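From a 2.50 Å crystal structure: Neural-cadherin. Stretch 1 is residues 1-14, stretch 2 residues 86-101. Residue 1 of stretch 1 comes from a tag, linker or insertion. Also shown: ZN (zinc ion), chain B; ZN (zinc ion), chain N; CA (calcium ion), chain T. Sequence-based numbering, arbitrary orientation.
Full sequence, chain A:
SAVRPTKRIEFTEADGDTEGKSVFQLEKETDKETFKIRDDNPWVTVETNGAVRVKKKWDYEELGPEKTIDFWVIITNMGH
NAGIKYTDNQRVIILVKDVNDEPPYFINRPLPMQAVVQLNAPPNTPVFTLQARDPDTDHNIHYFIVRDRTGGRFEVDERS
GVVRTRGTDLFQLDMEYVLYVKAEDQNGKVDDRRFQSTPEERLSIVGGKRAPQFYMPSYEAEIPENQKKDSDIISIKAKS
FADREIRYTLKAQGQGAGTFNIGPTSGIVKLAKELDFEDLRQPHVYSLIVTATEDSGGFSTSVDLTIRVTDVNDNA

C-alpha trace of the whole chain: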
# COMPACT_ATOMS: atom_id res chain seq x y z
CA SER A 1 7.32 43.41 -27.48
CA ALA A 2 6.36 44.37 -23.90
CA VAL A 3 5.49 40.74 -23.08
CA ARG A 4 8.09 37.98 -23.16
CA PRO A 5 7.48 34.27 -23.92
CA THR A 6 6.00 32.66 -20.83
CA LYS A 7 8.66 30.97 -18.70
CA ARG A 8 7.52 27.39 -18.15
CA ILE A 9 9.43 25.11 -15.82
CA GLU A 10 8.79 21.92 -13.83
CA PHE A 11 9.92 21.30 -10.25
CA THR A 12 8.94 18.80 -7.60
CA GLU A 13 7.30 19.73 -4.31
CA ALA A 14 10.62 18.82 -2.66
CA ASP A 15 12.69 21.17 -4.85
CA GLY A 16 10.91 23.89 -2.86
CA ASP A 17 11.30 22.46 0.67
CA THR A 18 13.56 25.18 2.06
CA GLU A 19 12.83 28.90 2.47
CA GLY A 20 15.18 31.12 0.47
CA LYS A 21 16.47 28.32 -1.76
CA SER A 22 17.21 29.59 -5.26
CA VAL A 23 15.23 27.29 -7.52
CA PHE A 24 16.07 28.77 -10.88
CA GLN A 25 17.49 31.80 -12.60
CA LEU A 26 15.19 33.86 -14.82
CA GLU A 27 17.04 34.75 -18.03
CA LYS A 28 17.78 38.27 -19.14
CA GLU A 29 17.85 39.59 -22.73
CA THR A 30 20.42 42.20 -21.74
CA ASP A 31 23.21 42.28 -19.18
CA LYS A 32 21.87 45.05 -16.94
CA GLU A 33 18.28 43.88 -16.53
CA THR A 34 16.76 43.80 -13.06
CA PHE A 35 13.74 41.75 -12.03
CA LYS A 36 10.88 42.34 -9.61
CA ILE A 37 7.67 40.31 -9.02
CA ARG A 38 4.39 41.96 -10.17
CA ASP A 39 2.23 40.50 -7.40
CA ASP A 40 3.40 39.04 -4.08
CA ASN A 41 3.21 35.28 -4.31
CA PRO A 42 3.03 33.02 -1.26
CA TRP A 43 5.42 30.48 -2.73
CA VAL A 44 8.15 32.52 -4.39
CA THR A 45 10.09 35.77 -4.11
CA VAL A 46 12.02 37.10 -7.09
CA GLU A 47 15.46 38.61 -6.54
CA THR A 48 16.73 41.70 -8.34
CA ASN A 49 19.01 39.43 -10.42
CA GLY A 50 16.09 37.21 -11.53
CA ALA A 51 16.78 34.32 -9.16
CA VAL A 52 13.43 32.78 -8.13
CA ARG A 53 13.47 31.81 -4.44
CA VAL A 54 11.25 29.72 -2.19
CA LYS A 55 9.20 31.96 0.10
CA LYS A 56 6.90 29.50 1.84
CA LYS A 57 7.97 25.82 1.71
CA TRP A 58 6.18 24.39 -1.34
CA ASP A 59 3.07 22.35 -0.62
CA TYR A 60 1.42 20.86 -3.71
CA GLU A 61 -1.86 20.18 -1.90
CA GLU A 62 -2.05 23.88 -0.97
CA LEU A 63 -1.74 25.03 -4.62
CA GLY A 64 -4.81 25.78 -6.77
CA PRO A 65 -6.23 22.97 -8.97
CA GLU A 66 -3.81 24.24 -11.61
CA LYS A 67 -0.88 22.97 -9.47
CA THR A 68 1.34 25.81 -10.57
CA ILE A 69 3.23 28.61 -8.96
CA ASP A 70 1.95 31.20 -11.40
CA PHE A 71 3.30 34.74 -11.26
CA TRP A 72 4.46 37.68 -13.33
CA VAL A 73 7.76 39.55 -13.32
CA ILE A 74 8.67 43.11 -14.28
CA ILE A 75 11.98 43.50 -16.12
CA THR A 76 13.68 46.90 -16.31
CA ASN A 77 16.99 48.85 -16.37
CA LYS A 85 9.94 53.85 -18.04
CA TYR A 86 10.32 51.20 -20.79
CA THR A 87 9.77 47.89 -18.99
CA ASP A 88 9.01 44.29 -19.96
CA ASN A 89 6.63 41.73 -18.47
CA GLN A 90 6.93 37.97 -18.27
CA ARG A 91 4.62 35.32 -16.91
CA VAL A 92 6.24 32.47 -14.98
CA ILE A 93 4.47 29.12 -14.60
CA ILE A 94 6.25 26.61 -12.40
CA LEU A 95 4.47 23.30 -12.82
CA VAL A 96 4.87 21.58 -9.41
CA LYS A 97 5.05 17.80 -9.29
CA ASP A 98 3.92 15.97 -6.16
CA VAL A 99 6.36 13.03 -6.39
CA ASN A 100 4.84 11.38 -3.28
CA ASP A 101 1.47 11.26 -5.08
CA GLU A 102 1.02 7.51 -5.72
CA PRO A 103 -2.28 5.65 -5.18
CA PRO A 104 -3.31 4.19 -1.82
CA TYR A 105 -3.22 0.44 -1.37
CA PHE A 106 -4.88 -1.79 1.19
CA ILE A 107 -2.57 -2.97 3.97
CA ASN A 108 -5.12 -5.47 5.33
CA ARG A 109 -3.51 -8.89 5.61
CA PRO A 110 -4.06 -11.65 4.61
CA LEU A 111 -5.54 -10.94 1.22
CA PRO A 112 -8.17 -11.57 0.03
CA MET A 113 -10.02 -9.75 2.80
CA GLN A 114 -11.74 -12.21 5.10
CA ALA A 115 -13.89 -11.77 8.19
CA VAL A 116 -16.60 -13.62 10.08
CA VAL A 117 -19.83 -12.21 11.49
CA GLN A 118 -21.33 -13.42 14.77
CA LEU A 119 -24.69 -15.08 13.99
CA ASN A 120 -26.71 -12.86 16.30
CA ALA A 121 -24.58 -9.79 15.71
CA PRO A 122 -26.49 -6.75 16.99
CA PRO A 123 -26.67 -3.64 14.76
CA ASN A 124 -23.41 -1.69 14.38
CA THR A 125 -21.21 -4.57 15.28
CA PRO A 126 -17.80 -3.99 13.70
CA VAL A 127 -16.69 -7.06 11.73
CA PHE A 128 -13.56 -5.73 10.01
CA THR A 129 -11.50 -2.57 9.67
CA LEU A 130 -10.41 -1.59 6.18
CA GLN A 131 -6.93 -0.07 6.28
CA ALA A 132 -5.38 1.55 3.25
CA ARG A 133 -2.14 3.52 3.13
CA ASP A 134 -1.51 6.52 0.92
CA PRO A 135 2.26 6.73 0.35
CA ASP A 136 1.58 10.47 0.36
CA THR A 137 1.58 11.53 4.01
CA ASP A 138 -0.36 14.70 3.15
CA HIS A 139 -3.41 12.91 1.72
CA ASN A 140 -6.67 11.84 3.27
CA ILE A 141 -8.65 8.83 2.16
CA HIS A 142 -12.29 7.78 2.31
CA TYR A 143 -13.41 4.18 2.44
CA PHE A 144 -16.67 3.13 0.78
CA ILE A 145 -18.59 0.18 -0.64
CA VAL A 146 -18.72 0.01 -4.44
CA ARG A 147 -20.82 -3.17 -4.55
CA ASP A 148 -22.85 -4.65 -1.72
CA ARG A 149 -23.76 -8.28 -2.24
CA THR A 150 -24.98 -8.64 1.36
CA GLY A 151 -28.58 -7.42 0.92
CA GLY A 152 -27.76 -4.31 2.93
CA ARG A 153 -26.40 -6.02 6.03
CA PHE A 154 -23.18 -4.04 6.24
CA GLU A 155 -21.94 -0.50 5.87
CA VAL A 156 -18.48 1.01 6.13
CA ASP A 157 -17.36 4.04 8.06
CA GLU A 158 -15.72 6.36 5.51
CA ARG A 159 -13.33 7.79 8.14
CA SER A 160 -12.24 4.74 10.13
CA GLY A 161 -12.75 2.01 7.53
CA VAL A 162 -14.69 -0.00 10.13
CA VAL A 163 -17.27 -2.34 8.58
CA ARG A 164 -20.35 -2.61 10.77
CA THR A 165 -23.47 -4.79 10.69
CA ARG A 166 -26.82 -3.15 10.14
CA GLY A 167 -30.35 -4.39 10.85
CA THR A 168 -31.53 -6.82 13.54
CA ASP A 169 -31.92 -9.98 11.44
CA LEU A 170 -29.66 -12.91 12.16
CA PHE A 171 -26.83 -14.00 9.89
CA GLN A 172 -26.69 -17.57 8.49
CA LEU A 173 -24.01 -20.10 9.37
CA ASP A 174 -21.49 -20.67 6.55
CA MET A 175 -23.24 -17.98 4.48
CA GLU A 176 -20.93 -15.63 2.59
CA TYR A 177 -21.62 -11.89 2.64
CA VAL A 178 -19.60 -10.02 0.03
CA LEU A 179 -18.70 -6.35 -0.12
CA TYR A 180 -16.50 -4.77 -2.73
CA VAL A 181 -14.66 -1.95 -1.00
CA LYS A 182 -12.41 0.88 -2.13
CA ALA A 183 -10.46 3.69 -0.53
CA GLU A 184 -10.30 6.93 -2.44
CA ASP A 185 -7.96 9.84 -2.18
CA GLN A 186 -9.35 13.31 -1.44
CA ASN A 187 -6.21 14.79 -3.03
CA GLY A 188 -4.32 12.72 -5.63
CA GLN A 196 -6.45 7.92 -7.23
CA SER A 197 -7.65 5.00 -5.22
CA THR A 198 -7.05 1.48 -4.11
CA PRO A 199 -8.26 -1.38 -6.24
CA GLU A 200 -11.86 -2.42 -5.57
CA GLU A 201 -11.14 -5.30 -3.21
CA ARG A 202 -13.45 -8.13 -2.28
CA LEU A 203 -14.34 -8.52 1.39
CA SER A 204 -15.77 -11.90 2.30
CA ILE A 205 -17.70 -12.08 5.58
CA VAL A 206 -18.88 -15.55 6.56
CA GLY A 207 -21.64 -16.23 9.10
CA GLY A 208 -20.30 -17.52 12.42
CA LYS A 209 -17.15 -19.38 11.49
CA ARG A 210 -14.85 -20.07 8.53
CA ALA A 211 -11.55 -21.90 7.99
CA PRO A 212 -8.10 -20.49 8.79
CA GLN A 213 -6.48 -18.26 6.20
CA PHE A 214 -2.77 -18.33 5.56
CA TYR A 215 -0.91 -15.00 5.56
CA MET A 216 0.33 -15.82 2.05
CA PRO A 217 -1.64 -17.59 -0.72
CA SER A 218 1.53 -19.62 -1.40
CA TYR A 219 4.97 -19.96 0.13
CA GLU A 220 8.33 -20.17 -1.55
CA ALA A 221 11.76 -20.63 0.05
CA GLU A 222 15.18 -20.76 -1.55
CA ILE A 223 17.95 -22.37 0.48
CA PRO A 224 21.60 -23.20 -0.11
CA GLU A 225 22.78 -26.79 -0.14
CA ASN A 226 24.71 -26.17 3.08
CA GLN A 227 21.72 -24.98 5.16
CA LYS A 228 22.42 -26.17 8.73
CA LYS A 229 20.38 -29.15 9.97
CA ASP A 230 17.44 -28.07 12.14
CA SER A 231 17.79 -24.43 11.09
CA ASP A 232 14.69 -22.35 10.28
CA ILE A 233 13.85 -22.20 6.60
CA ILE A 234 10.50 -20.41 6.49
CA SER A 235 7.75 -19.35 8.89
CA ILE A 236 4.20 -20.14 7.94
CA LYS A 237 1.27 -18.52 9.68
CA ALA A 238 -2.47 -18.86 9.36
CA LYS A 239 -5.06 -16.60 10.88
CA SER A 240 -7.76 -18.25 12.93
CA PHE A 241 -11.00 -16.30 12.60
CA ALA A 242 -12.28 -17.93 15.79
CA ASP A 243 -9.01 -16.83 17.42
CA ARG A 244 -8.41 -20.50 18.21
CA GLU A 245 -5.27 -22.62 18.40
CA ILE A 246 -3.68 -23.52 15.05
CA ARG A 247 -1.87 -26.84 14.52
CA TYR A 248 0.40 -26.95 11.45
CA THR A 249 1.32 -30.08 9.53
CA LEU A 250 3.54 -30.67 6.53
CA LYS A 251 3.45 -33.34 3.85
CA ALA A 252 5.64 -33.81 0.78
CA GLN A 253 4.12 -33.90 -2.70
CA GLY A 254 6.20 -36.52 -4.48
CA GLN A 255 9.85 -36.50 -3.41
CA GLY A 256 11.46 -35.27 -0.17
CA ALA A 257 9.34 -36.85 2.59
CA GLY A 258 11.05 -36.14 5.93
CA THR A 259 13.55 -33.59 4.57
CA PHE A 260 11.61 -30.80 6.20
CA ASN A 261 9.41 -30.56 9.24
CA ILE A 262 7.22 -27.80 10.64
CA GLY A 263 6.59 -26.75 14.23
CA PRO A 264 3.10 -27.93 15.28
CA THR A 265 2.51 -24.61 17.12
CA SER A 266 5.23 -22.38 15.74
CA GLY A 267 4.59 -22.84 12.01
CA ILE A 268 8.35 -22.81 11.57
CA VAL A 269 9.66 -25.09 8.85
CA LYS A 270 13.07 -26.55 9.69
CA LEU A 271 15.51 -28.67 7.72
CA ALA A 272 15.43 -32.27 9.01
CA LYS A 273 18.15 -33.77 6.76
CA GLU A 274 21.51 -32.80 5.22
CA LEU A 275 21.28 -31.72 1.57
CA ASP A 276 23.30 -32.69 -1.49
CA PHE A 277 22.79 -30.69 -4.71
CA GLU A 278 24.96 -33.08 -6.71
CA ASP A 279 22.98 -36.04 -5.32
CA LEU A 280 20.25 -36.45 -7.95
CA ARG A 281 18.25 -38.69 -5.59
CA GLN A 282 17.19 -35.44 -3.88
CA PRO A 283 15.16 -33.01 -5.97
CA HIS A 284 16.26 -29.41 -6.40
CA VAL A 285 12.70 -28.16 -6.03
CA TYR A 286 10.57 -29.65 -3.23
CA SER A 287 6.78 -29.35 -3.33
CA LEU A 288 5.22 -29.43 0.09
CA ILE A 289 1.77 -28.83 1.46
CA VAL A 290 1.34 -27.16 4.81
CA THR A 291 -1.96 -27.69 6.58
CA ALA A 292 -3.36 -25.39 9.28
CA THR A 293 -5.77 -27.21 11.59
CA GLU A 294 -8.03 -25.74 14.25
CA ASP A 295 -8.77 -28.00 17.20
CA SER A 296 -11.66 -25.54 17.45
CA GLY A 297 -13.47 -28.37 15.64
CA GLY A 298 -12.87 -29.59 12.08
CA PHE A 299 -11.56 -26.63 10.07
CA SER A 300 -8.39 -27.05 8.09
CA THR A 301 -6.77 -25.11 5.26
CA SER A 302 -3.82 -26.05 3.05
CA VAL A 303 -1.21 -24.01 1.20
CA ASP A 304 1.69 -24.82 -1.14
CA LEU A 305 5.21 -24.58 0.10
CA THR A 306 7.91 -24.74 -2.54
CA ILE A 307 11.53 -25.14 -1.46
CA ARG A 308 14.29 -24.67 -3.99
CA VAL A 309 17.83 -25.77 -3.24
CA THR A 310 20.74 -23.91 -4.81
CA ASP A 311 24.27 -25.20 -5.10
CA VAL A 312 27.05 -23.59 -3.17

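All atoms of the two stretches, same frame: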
# COMPACT_ATOMS: atom_id res chain seq x y z
N SER A 1 8.65 43.27 -28.14
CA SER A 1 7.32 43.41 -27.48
C SER A 1 7.45 43.56 -25.96
O SER A 1 8.48 43.21 -25.38
CB SER A 1 6.39 42.24 -27.82
OG SER A 1 5.14 42.38 -27.17
N ALA A 2 6.40 44.11 -25.35
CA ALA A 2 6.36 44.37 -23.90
C ALA A 2 6.22 43.08 -23.08
O ALA A 2 6.55 43.06 -21.90
CB ALA A 2 5.23 45.34 -23.57
N VAL A 3 5.70 42.03 -23.71
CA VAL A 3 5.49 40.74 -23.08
C VAL A 3 6.45 39.71 -23.66
O VAL A 3 6.55 39.55 -24.88
CB VAL A 3 4.01 40.24 -23.23
CG1 VAL A 3 3.84 38.83 -22.69
CG2 VAL A 3 3.05 41.19 -22.53
N ARG A 4 7.16 39.02 -22.77
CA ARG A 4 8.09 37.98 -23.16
C ARG A 4 7.42 36.61 -23.14
O ARG A 4 6.43 36.41 -22.42
CB ARG A 4 9.28 37.97 -22.20
CG ARG A 4 10.21 39.16 -22.35
CD ARG A 4 11.34 39.09 -21.35
NE ARG A 4 12.18 40.28 -21.42
CZ ARG A 4 13.32 40.43 -20.76
NH1 ARG A 4 13.78 39.47 -19.96
NH2 ARG A 4 14.00 41.56 -20.91
N PRO A 5 7.94 35.66 -23.95
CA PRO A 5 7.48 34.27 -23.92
C PRO A 5 7.40 33.77 -22.49
O PRO A 5 8.34 33.96 -21.71
CB PRO A 5 8.57 33.51 -24.69
CG PRO A 5 9.73 34.48 -24.81
CD PRO A 5 9.05 35.81 -24.91
N THR A 6 6.27 33.15 -22.16
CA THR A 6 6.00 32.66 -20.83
C THR A 6 7.07 31.65 -20.42
O THR A 6 7.36 30.71 -21.16
CB THR A 6 4.59 32.06 -20.76
OG1 THR A 6 3.63 33.07 -21.06
CG2 THR A 6 4.29 31.48 -19.38
N LYS A 7 7.67 31.88 -19.26
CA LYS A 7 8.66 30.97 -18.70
C LYS A 7 7.92 29.80 -18.09
O LYS A 7 7.18 29.98 -17.13
CB LYS A 7 9.50 31.68 -17.64
CG LYS A 7 10.50 30.79 -16.93
CD LYS A 7 11.59 30.32 -17.87
CE LYS A 7 12.80 29.85 -17.09
NZ LYS A 7 13.81 29.23 -17.99
N ARG A 8 8.11 28.62 -18.66
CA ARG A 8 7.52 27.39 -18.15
C ARG A 8 8.62 26.50 -17.61
O ARG A 8 9.66 26.35 -18.26
CB ARG A 8 6.76 26.65 -19.24
CG ARG A 8 5.50 27.36 -19.70
CD ARG A 8 4.84 26.64 -20.87
NE ARG A 8 3.55 27.24 -21.20
CZ ARG A 8 2.42 27.00 -20.53
NH1 ARG A 8 2.42 26.18 -19.48
NH2 ARG A 8 1.29 27.59 -20.91
N ILE A 9 8.41 25.93 -16.43
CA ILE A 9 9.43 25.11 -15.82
C ILE A 9 8.79 24.19 -14.77
O ILE A 9 7.86 24.58 -14.08
CB ILE A 9 10.57 25.99 -15.25
CG1 ILE A 9 11.86 25.19 -15.07
CG2 ILE A 9 10.12 26.75 -14.00
CD1 ILE A 9 13.09 26.07 -14.82
N GLU A 10 9.31 22.97 -14.70
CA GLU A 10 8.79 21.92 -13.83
C GLU A 10 9.74 21.66 -12.65
O GLU A 10 10.95 21.45 -12.84
CB GLU A 10 8.60 20.64 -14.66
CG GLU A 10 7.76 19.54 -14.03
CD GLU A 10 7.60 18.33 -14.96
OE1 GLU A 10 7.09 18.50 -16.09
OE2 GLU A 10 8.00 17.21 -14.56
N PHE A 11 9.19 21.69 -11.45
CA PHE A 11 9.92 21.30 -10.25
C PHE A 11 9.06 20.43 -9.35
O PHE A 11 7.83 20.45 -9.43
CB PHE A 11 10.43 22.54 -9.49
CG PHE A 11 11.58 23.21 -10.15
CD1 PHE A 11 11.40 24.40 -10.85
CD2 PHE A 11 12.85 22.63 -10.11
CE1 PHE A 11 12.46 25.01 -11.49
CE2 PHE A 11 13.94 23.25 -10.76
CZ PHE A 11 13.74 24.44 -11.45
N THR A 12 9.70 19.64 -8.51
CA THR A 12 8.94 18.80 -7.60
C THR A 12 8.56 19.64 -6.39
O THR A 12 9.09 20.72 -6.20
CB THR A 12 9.73 17.57 -7.17
OG1 THR A 12 10.84 17.98 -6.38
CG2 THR A 12 10.21 16.78 -8.39
N GLU A 13 7.62 19.15 -5.60
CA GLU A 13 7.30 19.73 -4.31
C GLU A 13 8.58 19.89 -3.48
O GLU A 13 8.81 20.96 -2.90
CB GLU A 13 6.28 18.84 -3.60
CG GLU A 13 5.90 19.29 -2.23
CD GLU A 13 4.75 18.48 -1.67
OE1 GLU A 13 4.86 17.23 -1.52
OE2 GLU A 13 3.73 19.11 -1.35
N ALA A 14 9.41 18.85 -3.46
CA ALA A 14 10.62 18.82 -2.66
C ALA A 14 11.67 19.84 -3.10
O ALA A 14 12.40 20.36 -2.25
CB ALA A 14 11.22 17.43 -2.67
N TYR A 86 10.53 52.21 -19.74
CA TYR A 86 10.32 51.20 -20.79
C TYR A 86 10.63 49.79 -20.29
O TYR A 86 11.74 49.28 -20.44
CB TYR A 86 11.16 51.55 -22.04
N THR A 87 9.61 49.16 -19.69
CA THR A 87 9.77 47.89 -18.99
C THR A 87 9.07 46.72 -19.68
O THR A 87 8.07 46.90 -20.38
CB THR A 87 9.24 47.97 -17.53
OG1 THR A 87 7.81 48.07 -17.54
CG2 THR A 87 9.82 49.17 -16.78
N ASP A 88 9.58 45.52 -19.44
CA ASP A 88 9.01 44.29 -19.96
C ASP A 88 8.25 43.53 -18.90
O ASP A 88 8.38 43.81 -17.71
CB ASP A 88 10.09 43.39 -20.55
CG ASP A 88 10.33 43.65 -22.00
OD1 ASP A 88 9.96 44.75 -22.48
OD2 ASP A 88 10.88 42.76 -22.68
N ASN A 89 7.45 42.56 -19.34
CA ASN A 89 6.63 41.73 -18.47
C ASN A 89 6.73 40.29 -18.91
O ASN A 89 6.70 40.00 -20.11
CB ASN A 89 5.16 42.18 -18.53
CG ASN A 89 4.98 43.63 -18.15
OD1 ASN A 89 5.26 44.04 -17.02
ND2 ASN A 89 4.52 44.43 -19.11
N GLN A 90 6.86 39.38 -17.95
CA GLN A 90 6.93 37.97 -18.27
C GLN A 90 6.22 37.11 -17.24
O GLN A 90 6.46 37.22 -16.03
CB GLN A 90 8.38 37.51 -18.41
CG GLN A 90 8.53 36.14 -19.03
CD GLN A 90 9.91 35.58 -18.81
OE1 GLN A 90 10.62 36.03 -17.92
NE2 GLN A 90 10.29 34.60 -19.62
N ARG A 91 5.34 36.25 -17.74
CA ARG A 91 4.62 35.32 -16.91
C ARG A 91 5.52 34.12 -16.62
O ARG A 91 6.23 33.63 -17.51
CB ARG A 91 3.34 34.88 -17.61
CG ARG A 91 2.34 34.19 -16.72
CD ARG A 91 1.10 33.87 -17.52
NE ARG A 91 0.15 33.07 -16.76
CZ ARG A 91 -1.03 32.67 -17.21
NH1 ARG A 91 -1.44 32.99 -18.44
NH2 ARG A 91 -1.82 31.94 -16.43
N VAL A 92 5.51 33.67 -15.37
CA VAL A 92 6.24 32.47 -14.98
C VAL A 92 5.26 31.44 -14.44
O VAL A 92 4.45 31.73 -13.53
CB VAL A 92 7.36 32.76 -13.96
CG1 VAL A 92 8.26 31.53 -13.79
CG2 VAL A 92 8.19 33.95 -14.38
N ILE A 93 5.31 30.24 -15.02
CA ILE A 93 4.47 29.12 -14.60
C ILE A 93 5.37 27.97 -14.21
O ILE A 93 5.94 27.30 -15.07
CB ILE A 93 3.48 28.65 -15.71
CG1 ILE A 93 2.75 29.83 -16.36
CG2 ILE A 93 2.47 27.66 -15.14
CD1 ILE A 93 1.75 29.43 -17.46
N ILE A 94 5.52 27.76 -12.90
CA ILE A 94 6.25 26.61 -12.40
C ILE A 94 5.24 25.50 -12.20
O ILE A 94 4.44 25.57 -11.27
CB ILE A 94 6.93 26.91 -11.05
CG1 ILE A 94 7.93 28.08 -11.17
CG2 ILE A 94 7.63 25.65 -10.50
CD1 ILE A 94 8.28 28.70 -9.82
N LEU A 95 5.27 24.50 -13.06
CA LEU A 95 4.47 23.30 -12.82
C LEU A 95 5.11 22.51 -11.69
O LEU A 95 6.27 22.12 -11.80
CB LEU A 95 4.38 22.45 -14.08
CG LEU A 95 3.47 21.22 -13.94
CD1 LEU A 95 2.00 21.61 -13.75
CD2 LEU A 95 3.65 20.25 -15.11
N VAL A 96 4.37 22.31 -10.59
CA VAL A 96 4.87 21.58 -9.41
C VAL A 96 4.39 20.13 -9.43
O VAL A 96 3.20 19.85 -9.56
CB VAL A 96 4.43 22.26 -8.08
CG1 VAL A 96 4.91 21.47 -6.85
CG2 VAL A 96 4.93 23.70 -8.03
N LYS A 97 5.34 19.22 -9.30
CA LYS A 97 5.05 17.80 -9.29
C LYS A 97 5.09 17.27 -7.86
O LYS A 97 6.07 17.45 -7.14
CB LYS A 97 6.03 17.04 -10.19
CG LYS A 97 5.42 16.45 -11.47
CD LYS A 97 4.54 17.42 -12.27
CE LYS A 97 3.93 16.75 -13.52
NZ LYS A 97 3.16 15.48 -13.26
N ASP A 98 4.00 16.64 -7.45
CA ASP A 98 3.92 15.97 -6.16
C ASP A 98 4.45 14.55 -6.36
O ASP A 98 3.72 13.66 -6.82
CB ASP A 98 2.47 15.95 -5.69
CG ASP A 98 2.33 15.61 -4.23
OD1 ASP A 98 3.36 15.41 -3.56
OD2 ASP A 98 1.18 15.54 -3.75
N VAL A 99 5.72 14.32 -6.05
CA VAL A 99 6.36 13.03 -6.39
C VAL A 99 6.01 11.91 -5.38
O VAL A 99 6.34 10.74 -5.59
CB VAL A 99 7.90 13.15 -6.65
N ASN A 100 5.33 12.30 -4.29
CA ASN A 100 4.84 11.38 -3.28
C ASN A 100 3.45 10.85 -3.68
O ASN A 100 2.93 9.88 -3.09
CB ASN A 100 4.73 12.11 -1.93
CG ASN A 100 5.91 13.06 -1.63
OD1 ASN A 100 6.53 13.64 -2.54
ND2 ASN A 100 6.21 13.22 -0.35
N ASP A 101 2.86 11.48 -4.69
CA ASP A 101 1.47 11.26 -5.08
C ASP A 101 1.30 9.96 -5.87
O ASP A 101 1.20 9.97 -7.09
CB ASP A 101 0.99 12.47 -5.91
CG ASP A 101 -0.53 12.57 -6.00
OD1 ASP A 101 -1.23 11.63 -5.57
OD2 ASP A 101 -1.03 13.61 -6.51
ZN ZN B . 1.52 15.38 -1.77
ZN ZN N . 9.43 42.65 -30.24
CA CA T . 2.39 17.88 0.14
O HOH W 1 2.85 15.68 -0.99
O HOH W 2 4.15 18.44 1.48

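The two stretches pair as parallel strands, their N-to-C directions 29° apart and their axes 4.5 Å apart at closest approach. Together they bury 1202 Å². From Lys-7 onward the backbone ladder is regular: Lys-7 N donates to Arg-91 O (2.9 Å), Ile-93 N to Lys-7 O (2.8 Å), Ile-9 N to Ile-93 O (3.1 Å), Leu-95 N to Ile-9 O (2.8 Å), Phe-11 N to Leu-95 O (3.0 Å), Lys-97 N to Phe-11 O (2.8 Å) and Glu-13 N to Lys-97 O (2.8 Å). Thus Lys-7, Ile-9 and Phe-11 each use both N and O, while the intervening Arg-8 and Glu-10 offer CA-H to Ile-93 O and Leu-95 O.

Near the start, Asn-89 N reaches Ala-2 O (2.8 Å) and Arg-4 N reaches Asn-89 O (2.9 Å), but the rhythm then breaks: the next donor to stretch 2 is Lys-7, three residues on instead of two. The register slips with it, Arg-4 lying beside Gln-90 and Thr-6 beside Arg-91. A side chain serves the gap: Gln-90, with chi1 and chi2 both t, extends so that its NE2 donates to Pro-5 O at 2.9 Å and 169°. Its amide is buried, so this bond gives a polar group a partner.

Arg-4 leaves its backbone in m and continues t, t. This extended course carries NE to Asp-88 OD2 (3.1 Å, 161°) in a salt bridge, the carboxylate lying at the guanidinium edge, where N-H bonds point. NH1 and NH2 are satisfied elsewhere in the structure.

Lys-7, Ile-9 and Phe-11 share a face with buried Val-92, Ile-94 and Val-96. Ile-9 CG2 meets Ile-94 CG1 at 3.8 Å; Phe-11, in m with chi2 104°, presents its ring edge to Ile-94, CD1 to CG2 being 4.0 Å. Branched aliphatic side chains suit both the extended backbone and this apolar layer. Lys-7 contributes its methylenes, CG lying 3.9 Å from Val-92 CG1, while its end leads away.

The other face, with Arg-8, Glu-10, Ile-93 and Leu-95, is more open. Ile-93, in m and t, places CD1 over one face of the Arg-8 guanidinium, 3.9 Å from NH1.

At the far end, buried Glu-13 is t, t. Its OE1 lies 3.1 Å from Asp-98 OD1, a pair of acceptors rather than a hydrogen bond. The pair lies beside two metal ions: calcium binds Glu-13 OE2 (2.4 Å), zinc binds Asp-98 OD2 (2.0 Å), and one water ligates both ions while donating to Glu-13 OE1 (2.6 Å), an arrangement in which the cations can offset the carboxylate charges.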